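Local coordinates for MoeE5 (Streptomyces viridosporus ATCC 14672, PDB 6KVC), which probably epimerises UDP-glucuronate at C4 of the sugar in moenomycin biosynthesis, using bound NAD as the redox cofactor, at residues Gly28-His33 with Thr229-Val234; Phe189-Gly194 with Gln224-Thr229; Arg131-Ser136 with Leu240-Arg245. All coordinates share one frame; numbering follows the deposited sequence.

All three contacts lie in the NAD-binding Rossmann-type domain of the epimerase family. Contacts 1 and 2 have centres about 12 Å apart. They share Thr229 and strand 225-230, and touch through Val231 and Tyr193. Contacts 1 and 3, centres about 15 Å apart, both use helix 231-242, one at each end. Contacts 2 and 3 have centres about 20 Å apart, though Phe189 packs on Ala135 on the neighbouring strand. Along the chain the order is 28-33, 131-136, 189-194, 224-229, 229-234 and 240-245. Contact 2 falls between the two segments of contact 1, and contacts 1 and 3 alternate. Contact 1 grips NAD, contact 2 the UDP-sugar, and contact 3 joins the C-terminal end of helix 231-242 to strand 131-137.

Contact 1. Residues Gly28-His33 with Thr229-Val234. With NAD (nicotinamide-adenine-dinucleotide), chain B.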
loop_
_atom_site.group_PDB
_atom_site.type_symbol
_atom_site.label_atom_id
_atom_site.label_comp_id
_atom_site.label_asym_id
_atom_site.label_seq_id
_atom_site.Cartn_x
_atom_site.Cartn_y
_atom_site.Cartn_z
ATOM N N GLY A 28 23.245 -0.065 -6.885
ATOM C CA GLY A 28 22.804 1.279 -6.598
ATOM C C GLY A 28 23.610 1.928 -5.468
ATOM O O GLY A 28 24.617 1.417 -4.985
ATOM N N PHE A 29 23.120 3.096 -5.050
ATOM C CA PHE A 29 23.836 3.920 -4.080
ATOM C C PHE A 29 24.008 3.212 -2.737
ATOM O O PHE A 29 25.132 2.975 -2.273
ATOM C CB PHE A 29 23.045 5.237 -3.968
ATOM C CG PHE A 29 23.385 6.116 -2.790
ATOM C CD1 PHE A 29 24.682 6.246 -2.313
ATOM C CD2 PHE A 29 22.355 6.825 -2.173
ATOM C CE1 PHE A 29 24.976 7.069 -1.220
ATOM C CE2 PHE A 29 22.619 7.660 -1.065
ATOM C CZ PHE A 29 23.930 7.792 -0.587
ATOM N N ILE A 30 22.896 2.874 -2.083
ATOM C CA ILE A 30 22.995 2.272 -0.771
ATOM C C ILE A 30 23.514 0.859 -0.911
ATOM O O ILE A 30 24.367 0.410 -0.134
ATOM C CB ILE A 30 21.631 2.305 -0.070
ATOM C CG1 ILE A 30 21.224 3.792 0.075
ATOM C CG2 ILE A 30 21.740 1.557 1.260
ATOM C CD1 ILE A 30 19.786 4.009 0.676
ATOM N N GLY A 31 23.030 0.168 -1.935
ATOM C CA GLY A 31 23.390 -1.238 -2.127
ATOM C C GLY A 31 24.882 -1.457 -2.298
ATOM O O GLY A 31 25.447 -2.405 -1.743
ATOM N N SER A 32 25.542 -0.585 -3.044
ATOM C CA SER A 32 26.969 -0.805 -3.284
ATOM C C SER A 32 27.769 -0.624 -2.000
ATOM O O SER A 32 28.721 -1.374 -1.743
ATOM C CB SER A 32 27.480 0.126 -4.400
ATOM O OG SER A 32 27.263 1.450 -4.053
ATOM N N HIS A 33 27.373 0.344 -1.157
ATOM C CA HIS A 33 28.004 0.499 0.147
ATOM C C HIS A 33 27.735 -0.711 1.022
ATOM O O HIS A 33 28.604 -1.146 1.784
ATOM C CB HIS A 33 27.510 1.787 0.846
ATOM C CG HIS A 33 28.182 3.031 0.361
ATOM N ND1 HIS A 33 27.642 3.873 -0.589
ATOM C CD2 HIS A 33 29.389 3.550 0.687
ATOM C CE1 HIS A 33 28.490 4.877 -0.821
ATOM N NE2 HIS A 33 29.555 4.693 -0.060
ATOM N N THR A 229 20.467 11.646 6.256
ATOM C CA THR A 229 21.161 10.563 6.965
ATOM C C THR A 229 22.324 10.079 6.113
ATOM O O THR A 229 22.153 9.770 4.925
ATOM C CB THR A 229 20.175 9.421 7.274
ATOM O OG1 THR A 229 19.012 9.991 7.898
ATOM C CG2 THR A 229 20.798 8.417 8.177
ATOM N N HIS A 230 23.507 10.026 6.714
ATOM C CA HIS A 230 24.686 9.610 5.960
ATOM C C HIS A 230 24.634 8.109 5.646
ATOM O O HIS A 230 24.257 7.292 6.481
ATOM C CB HIS A 230 25.973 9.978 6.748
ATOM C CG HIS A 230 27.221 9.900 5.919
ATOM N ND1 HIS A 230 27.943 8.729 5.766
ATOM C CD2 HIS A 230 27.837 10.824 5.145
ATOM C CE1 HIS A 230 28.952 8.942 4.937
ATOM N NE2 HIS A 230 28.939 10.221 4.582
ATOM N N VAL A 231 25.062 7.746 4.438
ATOM C CA VAL A 231 24.979 6.336 4.018
ATOM C C VAL A 231 25.784 5.407 4.925
ATOM O O VAL A 231 25.426 4.242 5.079
ATOM C CB VAL A 231 25.395 6.209 2.544
ATOM C CG1 VAL A 231 26.914 6.531 2.361
ATOM C CG2 VAL A 231 25.071 4.817 1.968
ATOM N N SER A 232 26.883 5.879 5.533
ATOM C CA SER A 232 27.629 4.981 6.418
ATOM C C SER A 232 26.764 4.541 7.588
ATOM O O SER A 232 26.845 3.390 8.037
ATOM C CB SER A 232 28.905 5.686 6.921
ATOM O OG SER A 232 28.563 6.779 7.777
ATOM N N ASP A 233 25.950 5.457 8.114
ATOM C CA ASP A 233 25.064 5.115 9.211
ATOM C C ASP A 233 23.987 4.150 8.744
ATOM O O ASP A 233 23.619 3.216 9.466
ATOM C CB ASP A 233 24.414 6.372 9.757
ATOM C CG ASP A 233 25.349 7.165 10.649
ATOM O OD1 ASP A 233 25.981 6.506 11.535
ATOM O OD2 ASP A 233 25.420 8.401 10.455
ATOM N N VAL A 234 23.459 4.373 7.537
ATOM C CA VAL A 234 22.416 3.489 7.014
ATOM C C VAL A 234 22.936 2.078 6.858
ATOM O O VAL A 234 22.248 1.091 7.210
ATOM C CB VAL A 234 21.876 4.056 5.685
ATOM C CG1 VAL A 234 20.866 3.041 5.030
ATOM C CG2 VAL A 234 21.221 5.451 5.945
HETATM P PA NAD B . 19.279 3.231 -6.391
HETATM O O1A NAD B . 20.682 3.784 -6.404
HETATM O O2A NAD B . 18.362 3.592 -7.533
HETATM O O5B NAD B . 19.413 1.640 -6.197
HETATM C C5B NAD B . 18.330 0.849 -6.563
HETATM C C4B NAD B . 18.843 -0.285 -7.513
HETATM O O4B NAD B . 17.799 -1.156 -7.761
HETATM C C3B NAD B . 19.412 0.223 -8.859
HETATM O O3B NAD B . 20.774 -0.087 -8.976
HETATM C C2B NAD B . 18.477 -0.516 -9.857
HETATM O O2B NAD B . 19.236 -0.842 -11.075
HETATM C C1B NAD B . 17.978 -1.633 -9.220
HETATM N N9A NAD B . 16.700 -2.092 -9.652
HETATM C C8A NAD B . 15.573 -1.372 -9.740
HETATM N N7A NAD B . 14.587 -2.186 -10.181
HETATM C C5A NAD B . 15.128 -3.405 -10.384
HETATM C C6A NAD B . 14.587 -4.573 -10.859
HETATM N N6A NAD B . 13.239 -4.773 -11.283
HETATM N N1A NAD B . 15.358 -5.639 -10.934
HETATM C C2A NAD B . 16.651 -5.609 -10.586
HETATM N N3A NAD B . 17.202 -4.428 -10.132
HETATM C C4A NAD B . 16.408 -3.370 -10.042
HETATM O O3 NAD B . 18.461 3.660 -5.033
HETATM P PN NAD B . 19.088 3.900 -3.560
HETATM O O1N NAD B . 19.150 5.399 -3.316
HETATM O O2N NAD B . 20.299 3.087 -3.335
HETATM O O5D NAD B . 17.861 3.309 -2.636
HETATM C C5D NAD B . 17.943 1.955 -2.232
HETATM C C4D NAD B . 16.635 1.650 -1.527
HETATM O O4D NAD B . 16.437 2.487 -0.436
HETATM C C3D NAD B . 15.344 1.848 -2.475
HETATM O O3D NAD B . 14.396 0.742 -2.089
HETATM C C2D NAD B . 14.849 3.022 -2.121
HETATM O O2D NAD B . 13.361 3.117 -2.265
HETATM C C1D NAD B . 15.129 3.149 -0.555
HETATM N N1N NAD B . 15.275 4.435 -0.019
HETATM C C2N NAD B . 16.326 5.243 -0.408
HETATM C C3N NAD B . 16.433 6.506 0.192
HETATM C C7N NAD B . 17.512 7.502 -0.258
HETATM O O7N NAD B . 17.486 8.630 0.188
HETATM N N7N NAD B . 18.483 7.128 -1.264
HETATM C C4N NAD B . 15.553 6.956 1.191
HETATM C C5N NAD B . 14.510 6.126 1.559
HETATM C C6N NAD B . 14.401 4.883 0.945
#
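The glycine-rich loop and first helix of the Rossmann fold meet the start of helix 231-242 here, with Val231 wedged between Phe29 and His33. Gly28 and Gly31 are the last two glycines of the GxxGxxG dinucleotide-binding motif. The helix N-terminus faces the NAD diphosphate. Phe29 N bonds to NAD O1A at 2.9 Å, and Ile30 N to NAD O2N at 2.9 Å. Both bonds are nearly straight, one to each phosphate. The Phe29 ring reaches past the diphosphate toward helix 231-242, because its CG lies anti to the backbone N (chi1 166°). Its CZ comes within 3.8 Å of Val231 CB. Deeper in, Ile30 CG2 meets Val234 CG1 at 4.1 Å, the two side chains crossing at about a right angle. The other end of Ile30, CD1, lies 3.8 Å from NAD C2N, on the nicotinamide ring. Leu93 and Phe189 pack on Ile30. His230 is the N-cap of helix 231-242: its ND1 accepts from Ser232 N. His33 ND1 donates to Phe29 O at 3.2 Å, almost in the ring plane. This fixes the imidazole so that Val231 CG1 sits over the centre of its face, in a CH-pi contact 3.9 Å from the centroid.

Contact 2. Residues Phe189-Gly194 with Gln224-Thr229. With UPG (uridine-5'-diphosphate-glucose), chain C.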
loop_
_atom_site.group_PDB
_atom_site.type_symbol
_atom_site.label_atom_id
_atom_site.label_comp_id
_atom_site.label_asym_id
_atom_site.label_seq_id
_atom_site.Cartn_x
_atom_site.Cartn_y
_atom_site.Cartn_z
ATOM N N PHE A 189 14.083 4.535 5.716
ATOM C CA PHE A 189 15.234 5.443 5.612
ATOM C C PHE A 189 14.776 6.882 5.422
ATOM O O PHE A 189 13.750 7.161 4.792
ATOM C CB PHE A 189 16.105 5.106 4.383
ATOM C CG PHE A 189 16.657 3.693 4.308
ATOM C CD1 PHE A 189 16.955 2.943 5.423
ATOM C CD2 PHE A 189 16.957 3.148 3.038
ATOM C CE1 PHE A 189 17.471 1.621 5.288
ATOM C CE2 PHE A 189 17.520 1.862 2.925
ATOM C CZ PHE A 189 17.752 1.121 4.069
ATOM N N PHE A 190 15.574 7.807 5.962
ATOM C CA PHE A 190 15.374 9.241 5.808
ATOM C C PHE A 190 16.491 9.825 4.944
ATOM O O PHE A 190 17.671 9.779 5.332
ATOM C CB PHE A 190 15.334 9.896 7.204
ATOM C CG PHE A 190 14.011 9.677 7.922
ATOM C CD1 PHE A 190 13.665 8.395 8.393
ATOM C CD2 PHE A 190 13.153 10.740 8.119
ATOM C CE1 PHE A 190 12.439 8.175 9.039
ATOM C CE2 PHE A 190 11.922 10.541 8.775
ATOM C CZ PHE A 190 11.576 9.227 9.246
ATOM N N THR A 191 16.101 10.378 3.785
ATOM C CA THR A 191 16.928 11.015 2.747
ATOM C C THR A 191 18.430 10.783 2.923
ATOM O O THR A 191 19.119 11.539 3.608
ATOM C CB THR A 191 16.600 12.513 2.663
ATOM O OG1 THR A 191 15.164 12.671 2.547
ATOM C CG2 THR A 191 17.243 13.092 1.367
ATOM N N VAL A 192 18.939 9.736 2.254
ATOM C CA VAL A 192 20.299 9.261 2.463
ATOM C C VAL A 192 21.230 10.003 1.496
ATOM O O VAL A 192 20.853 10.307 0.346
ATOM C CB VAL A 192 20.348 7.738 2.232
ATOM C CG1 VAL A 192 21.757 7.197 2.563
ATOM C CG2 VAL A 192 19.318 7.067 3.149
ATOM N N TYR A 193 22.429 10.349 1.977
ATOM C CA TYR A 193 23.415 11.072 1.168
ATOM C C TYR A 193 24.798 10.521 1.508
ATOM O O TYR A 193 24.977 9.654 2.384
ATOM C CB TYR A 193 23.304 12.607 1.394
ATOM C CG TYR A 193 23.857 13.003 2.719
ATOM C CD1 TYR A 193 23.135 12.766 3.880
ATOM C CD2 TYR A 193 25.160 13.544 2.830
ATOM C CE1 TYR A 193 23.689 13.055 5.129
ATOM C CE2 TYR A 193 25.710 13.821 4.066
ATOM C CZ TYR A 193 24.984 13.551 5.207
ATOM O OH TYR A 193 25.490 13.815 6.467
ATOM N N GLY A 194 25.792 11.044 0.808
ATOM C CA GLY A 194 27.181 10.694 1.028
ATOM C C GLY A 194 27.858 10.328 -0.296
ATOM O O GLY A 194 27.287 10.451 -1.376
ATOM N N GLN A 224 11.857 24.112 2.752
ATOM C CA GLN A 224 11.583 22.726 3.087
ATOM C C GLN A 224 12.752 22.107 3.843
ATOM O O GLN A 224 13.916 22.468 3.645
ATOM C CB GLN A 224 11.301 21.910 1.812
ATOM C CG GLN A 224 12.416 21.994 0.804
ATOM C CD GLN A 224 12.089 22.850 -0.379
ATOM O OE1 GLN A 224 11.842 24.056 -0.240
ATOM N NE2 GLN A 224 12.102 22.231 -1.588
ATOM N N LEU A 225 12.437 21.147 4.714
ATOM C CA LEU A 225 13.454 20.553 5.585
ATOM C C LEU A 225 13.550 19.058 5.326
ATOM O O LEU A 225 12.549 18.402 5.028
ATOM C CB LEU A 225 13.128 20.730 7.078
ATOM C CG LEU A 225 12.825 22.152 7.602
ATOM C CD1 LEU A 225 11.776 21.946 8.687
ATOM C CD2 LEU A 225 14.069 22.634 8.252
ATOM N N ARG A 226 14.757 18.518 5.482
ATOM C CA ARG A 226 14.924 17.067 5.443
ATOM C C ARG A 226 15.816 16.610 6.579
ATOM O O ARG A 226 16.779 17.291 6.959
ATOM C CB ARG A 226 15.557 16.576 4.130
ATOM C CG ARG A 226 14.723 16.762 2.872
ATOM C CD ARG A 226 13.607 15.750 2.917
ATOM N NE ARG A 226 12.711 15.831 1.732
ATOM C CZ ARG A 226 11.598 16.581 1.692
ATOM N NH1 ARG A 226 11.271 17.439 2.692
ATOM N NH2 ARG A 226 10.803 16.502 0.607
ATOM N N ASP A 227 15.503 15.406 7.083
ATOM C CA ASP A 227 16.393 14.652 7.974
ATOM C C ASP A 227 17.347 13.901 7.054
ATOM O O ASP A 227 16.989 12.873 6.461
ATOM C CB ASP A 227 15.553 13.732 8.861
ATOM C CG ASP A 227 16.373 12.957 9.890
ATOM O OD1 ASP A 227 17.615 12.742 9.701
ATOM O OD2 ASP A 227 15.764 12.514 10.904
ATOM N N PHE A 228 18.548 14.451 6.864
ATOM C CA PHE A 228 19.532 13.856 5.945
ATOM C C PHE A 228 20.421 12.891 6.707
ATOM O O PHE A 228 21.039 13.259 7.719
ATOM C CB PHE A 228 20.443 14.913 5.326
ATOM C CG PHE A 228 19.769 15.865 4.397
ATOM C CD1 PHE A 228 19.397 15.476 3.117
ATOM C CD2 PHE A 228 19.518 17.157 4.799
ATOM C CE1 PHE A 228 18.813 16.400 2.213
ATOM C CE2 PHE A 228 18.920 18.085 3.944
ATOM C CZ PHE A 228 18.580 17.738 2.633
ATOM N N THR A 229 20.467 11.646 6.256
ATOM C CA THR A 229 21.161 10.563 6.965
ATOM C C THR A 229 22.324 10.079 6.113
ATOM O O THR A 229 22.153 9.770 4.925
ATOM C CB THR A 229 20.175 9.421 7.274
ATOM O OG1 THR A 229 19.012 9.991 7.898
ATOM C CG2 THR A 229 20.798 8.417 8.177
HETATM N N1 UPG C . 15.053 19.353 -4.467
HETATM C C2 UPG C . 15.264 20.610 -5.196
HETATM N N3 UPG C . 15.913 20.454 -6.486
HETATM C C4 UPG C . 16.330 19.213 -7.062
HETATM C C5 UPG C . 16.095 17.950 -6.327
HETATM C C6 UPG C . 15.451 18.094 -5.030
HETATM O O2 UPG C . 14.961 21.642 -4.712
HETATM O O4 UPG C . 16.870 19.183 -8.132
HETATM C C1C UPG C . 14.416 19.400 -3.169
HETATM C C2C UPG C . 13.331 18.562 -3.067
HETATM O O2C UPG C . 12.126 19.325 -3.314
HETATM C C3C UPG C . 13.383 18.093 -1.503
HETATM C C4C UPG C . 14.733 18.040 -1.149
HETATM O O4C UPG C . 15.481 18.803 -2.215
HETATM O O3C UPG C . 12.745 19.100 -0.706
HETATM C C5C UPG C . 15.359 16.659 -1.182
HETATM O O5C UPG C . 15.195 16.117 -2.490
HETATM P PA UPG C . 15.990 14.723 -2.810
HETATM O O1A UPG C . 15.675 14.434 -4.243
HETATM O O2A UPG C . 17.402 14.737 -2.344
HETATM O O3A UPG C . 15.308 13.603 -1.816
HETATM P PB UPG C . 13.693 13.406 -1.525
HETATM O O1B UPG C . 12.856 13.799 -2.661
HETATM O O2B UPG C . 13.317 13.964 -0.190
HETATM O O3B UPG C . 13.678 11.769 -1.526
HETATM C "C1'" UPG C . 14.676 11.029 -0.904
HETATM C "C2'" UPG C . 14.739 9.696 -1.611
HETATM C "C3'" UPG C . 13.390 9.028 -1.542
HETATM C "C4'" UPG C . 13.013 8.836 -0.094
HETATM C "C5'" UPG C . 12.957 10.200 0.548
HETATM C "C6'" UPG C . 12.530 10.162 1.987
HETATM O "O2'" UPG C . 15.043 9.983 -3.004
HETATM O "O3'" UPG C . 13.520 7.718 -2.141
HETATM O "O4'" UPG C . 11.681 8.326 0.043
HETATM O "O5'" UPG C . 14.338 10.754 0.501
HETATM O "O6'" UPG C . 13.492 9.469 2.682
HETATM O O HOH W 1 14.332 12.627 5.222
HETATM O O HOH W 2 23.748 13.601 8.452
#
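Thr191 and Thr229 join strands 183-193 and 225-230, neighbours in the Rossmann-type sheet, at a short parallel bridge between Val192 and Thr229. This is the tight part. Thr229 N donates to Thr191 O at 3.0 Å, and Tyr193 N donates to Thr229 O at 3.0 Å. Thr229 OG1, turned anti to its own carbonyl carbon (chi1 -50°), adds a 2.9 Å bond to Phe190 O. The side chains close in around this. Thr191 CG2 lies alongside the Phe228 ring, 3.7 Å from CD1. Tyr193 sets its ring edge against Phe228 C and Thr229 N, and its hydroxyl reaches Phe228 O through a water. Asp227 CB lies obliquely beside the Phe190 ring, near CD2, while its carboxylate is bonded to Thr256 OG1, Gly257 N and Ala294 N.

Ahead of the bridge the two segments part, and water and UDP-glucose take the place of direct bonds. One water donates to both Thr191 OG1 and Asp227 O. Thr191 OG1 in turn donates to the sugar ring oxygen, UPG O5', at 2.9 Å, and Thr191 N bonds to UPG O6'. Arg226 bends at chi2 (-73°), which carries its guanidinium to the diphosphate. UPG O3C lies over one face of that group. Partly exposed Gln224 holds the ribose loosely: NE2 makes weak bonds to UPG O2C and O3C and is also bonded to Tyr219 O. Two residues on, Arg226 NE meets the phosphate oxygen UPG O2B in the guanidinium plane at 2.7 Å.

Contact 3. Residues Arg131-Ser136 with Leu240-Arg245; sequences RVVVAS and LTASVR. With NAD (nicotinamide-adenine-dinucleotide), chain B.
Arg131, on a central strand of the Rossmann-type sheet, grips the C-terminal end of helix 231-242 through Thr241. NE and NH2 both donate to Thr241 O, each at 3.0 Å, with the oxygen near the guanidinium plane. The group is held side-on. Thr241 O also accepts from Val244 N, so three donors converge on it. Val244 O lies over one face of the guanidinium, 2.9 Å from CZ, but the angles rule out a hydrogen bond. Arg245 curls back, bent at chi3 (75°), and lays a guanidinium face over Arg131 CB. Two residues along the strand, Val133 packs on the helix: CG1 touches Thr241 CG2 at 3.9 Å, and CG2 touches Ala242 CA at 3.8 Å. This is ordinary apolar helix-on-sheet packing.

A second shell holds these groups in place. Arg131 NH1 bonds to Ser183 OG and Gly248 O, which fixes the remaining nitrogen. Arg245 NH2 forms a salt bridge with Glu130. Farther along, the strand reaches the cofactor. Lys164 NZ bonds to Ala135 O, and Ser136 O lies 3.1 Å from NAD C6N. Back at the helix end, Arg245 NH1 donates to Ala242 O at 2.7 Å.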
loop_
_atom_site.group_PDB
_atom_site.type_symbol
_atom_site.label_atom_id
_atom_site.label_comp_id
_atom_site.label_asym_id
_atom_site.label_seq_id
_atom_site.Cartn_x
_atom_site.Cartn_y
_atom_site.Cartn_z
ATOM N N ARG A 131 15.632 -14.431 6.989
ATOM C CA ARG A 131 15.380 -13.055 7.377
ATOM C C ARG A 131 15.491 -12.186 6.144
ATOM O O ARG A 131 16.415 -12.363 5.341
ATOM C CB ARG A 131 16.393 -12.593 8.433
ATOM C CG ARG A 131 16.174 -11.096 8.787
ATOM C CD ARG A 131 16.350 -10.919 10.235
ATOM N NE ARG A 131 16.204 -9.567 10.767
ATOM C CZ ARG A 131 15.136 -9.089 11.396
ATOM N NH1 ARG A 131 14.005 -9.801 11.460
ATOM N NH2 ARG A 131 15.197 -7.839 11.910
ATOM N N VAL A 132 14.570 -11.240 6.014
ATOM C CA VAL A 132 14.602 -10.303 4.900
ATOM C C VAL A 132 14.599 -8.916 5.505
ATOM O O VAL A 132 13.680 -8.581 6.262
ATOM C CB VAL A 132 13.411 -10.486 3.945
ATOM C CG1 VAL A 132 13.487 -9.421 2.812
ATOM C CG2 VAL A 132 13.403 -11.934 3.365
ATOM N N VAL A 133 15.593 -8.106 5.132
ATOM C CA VAL A 133 15.693 -6.709 5.531
ATOM C C VAL A 133 15.248 -5.900 4.331
ATOM O O VAL A 133 15.845 -6.012 3.252
ATOM C CB VAL A 133 17.127 -6.358 5.962
ATOM C CG1 VAL A 133 17.163 -4.875 6.440
ATOM C CG2 VAL A 133 17.568 -7.303 7.125
ATOM N N VAL A 134 14.152 -5.157 4.474
ATOM C CA VAL A 134 13.508 -4.477 3.343
ATOM C C VAL A 134 13.774 -2.977 3.461
ATOM O O VAL A 134 13.513 -2.377 4.509
ATOM C CB VAL A 134 11.980 -4.724 3.319
ATOM C CG1 VAL A 134 11.331 -3.926 2.185
ATOM C CG2 VAL A 134 11.690 -6.178 3.135
ATOM N N ALA A 135 14.211 -2.342 2.375
ATOM C CA ALA A 135 14.305 -0.881 2.395
ATOM C C ALA A 135 12.912 -0.308 2.181
ATOM O O ALA A 135 12.315 -0.456 1.111
ATOM C CB ALA A 135 15.266 -0.381 1.302
ATOM N N SER A 136 12.381 0.358 3.194
ATOM C CA SER A 136 11.192 1.150 3.073
ATOM C C SER A 136 11.630 2.610 3.061
ATOM O O SER A 136 12.789 2.899 2.782
ATOM C CB SER A 136 10.223 0.817 4.217
ATOM O OG SER A 136 9.002 1.518 4.046
ATOM N N LEU A 240 23.027 -4.217 11.428
ATOM C CA LEU A 240 22.469 -4.494 12.753
ATOM C C LEU A 240 21.118 -5.181 12.622
ATOM O O LEU A 240 20.783 -6.096 13.410
ATOM C CB LEU A 240 22.317 -3.209 13.545
ATOM C CG LEU A 240 23.612 -2.563 14.077
ATOM C CD1 LEU A 240 23.263 -1.201 14.642
ATOM C CD2 LEU A 240 24.244 -3.502 15.182
ATOM N N THR A 241 20.311 -4.714 11.659
ATOM C CA THR A 241 18.955 -5.247 11.488
ATOM C C THR A 241 19.009 -6.704 11.088
ATOM O O THR A 241 18.191 -7.524 11.559
ATOM C CB THR A 241 18.174 -4.421 10.442
ATOM O OG1 THR A 241 18.015 -3.092 10.922
ATOM C CG2 THR A 241 16.718 -4.974 10.267
ATOM N N ALA A 242 19.950 -7.059 10.211
ATOM C CA ALA A 242 20.064 -8.451 9.804
ATOM C C ALA A 242 20.474 -9.343 10.963
ATOM O O ALA A 242 20.172 -10.539 10.955
ATOM C CB ALA A 242 21.095 -8.604 8.679
ATOM N N SER A 243 21.185 -8.799 11.951
ATOM C CA SER A 243 21.685 -9.644 13.017
ATOM C C SER A 243 20.641 -9.893 14.093
ATOM O O SER A 243 20.877 -10.711 14.987
ATOM C CB SER A 243 22.945 -9.020 13.633
ATOM O OG SER A 243 22.575 -7.925 14.473
ATOM N N VAL A 244 19.475 -9.252 14.026
ATOM C CA VAL A 244 18.415 -9.488 15.017
ATOM C C VAL A 244 17.519 -10.577 14.431
ATOM O O VAL A 244 16.704 -10.331 13.538
ATOM C CB VAL A 244 17.652 -8.199 15.347
ATOM C CG1 VAL A 244 16.419 -8.461 16.311
ATOM C CG2 VAL A 244 18.618 -7.161 15.925
ATOM N N ARG A 245 17.696 -11.806 14.900
ATOM C CA ARG A 245 17.093 -12.931 14.207
ATOM C C ARG A 245 16.072 -13.679 15.030
ATOM O O ARG A 245 15.261 -14.419 14.455
ATOM C CB ARG A 245 18.188 -13.886 13.716
ATOM C CG ARG A 245 19.143 -13.051 12.861
ATOM C CD ARG A 245 20.213 -13.832 12.233
ATOM N NE ARG A 245 19.767 -14.635 11.096
ATOM C CZ ARG A 245 19.695 -14.188 9.854
ATOM N NH1 ARG A 245 20.004 -12.911 9.585
ATOM N NH2 ARG A 245 19.348 -15.015 8.875
HETATM P PA NAD B . 19.279 3.231 -6.391
HETATM O O1A NAD B . 20.682 3.784 -6.404
HETATM O O2A NAD B . 18.362 3.592 -7.533
HETATM O O5B NAD B . 19.413 1.640 -6.197
HETATM C C5B NAD B . 18.330 0.849 -6.563
HETATM C C4B NAD B . 18.843 -0.285 -7.513
HETATM O O4B NAD B . 17.799 -1.156 -7.761
HETATM C C3B NAD B . 19.412 0.223 -8.859
HETATM O O3B NAD B . 20.774 -0.087 -8.976
HETATM C C2B NAD B . 18.477 -0.516 -9.857
HETATM O O2B NAD B . 19.236 -0.842 -11.075
HETATM C C1B NAD B . 17.978 -1.633 -9.220
HETATM N N9A NAD B . 16.700 -2.092 -9.652
HETATM C C8A NAD B . 15.573 -1.372 -9.740
HETATM N N7A NAD B . 14.587 -2.186 -10.181
HETATM C C5A NAD B . 15.128 -3.405 -10.384
HETATM C C6A NAD B . 14.587 -4.573 -10.859
HETATM N N6A NAD B . 13.239 -4.773 -11.283
HETATM N N1A NAD B . 15.358 -5.639 -10.934
HETATM C C2A NAD B . 16.651 -5.609 -10.586
HETATM N N3A NAD B . 17.202 -4.428 -10.132
HETATM C C4A NAD B . 16.408 -3.370 -10.042
HETATM O O3 NAD B . 18.461 3.660 -5.033
HETATM P PN NAD B . 19.088 3.900 -3.560
HETATM O O1N NAD B . 19.150 5.399 -3.316
HETATM O O2N NAD B . 20.299 3.087 -3.335
HETATM O O5D NAD B . 17.861 3.309 -2.636
HETATM C C5D NAD B . 17.943 1.955 -2.232
HETATM C C4D NAD B . 16.635 1.650 -1.527
HETATM O O4D NAD B . 16.437 2.487 -0.436
HETATM C C3D NAD B . 15.344 1.848 -2.475
HETATM O O3D NAD B . 14.396 0.742 -2.089
HETATM C C2D NAD B . 14.849 3.022 -2.121
HETATM O O2D NAD B . 13.361 3.117 -2.265
HETATM C C1D NAD B . 15.129 3.149 -0.555
HETATM N N1N NAD B . 15.275 4.435 -0.019
HETATM C C2N NAD B . 16.326 5.243 -0.408
HETATM C C3N NAD B . 16.433 6.506 0.192
HETATM C C7N NAD B . 17.512 7.502 -0.258
HETATM O O7N NAD B . 17.486 8.630 0.188
HETATM N N7N NAD B . 18.483 7.128 -1.264
HETATM C C4N NAD B . 15.553 6.956 1.191
HETATM C C5N NAD B . 14.510 6.126 1.559
HETATM C C6N NAD B . 14.401 4.883 0.945
#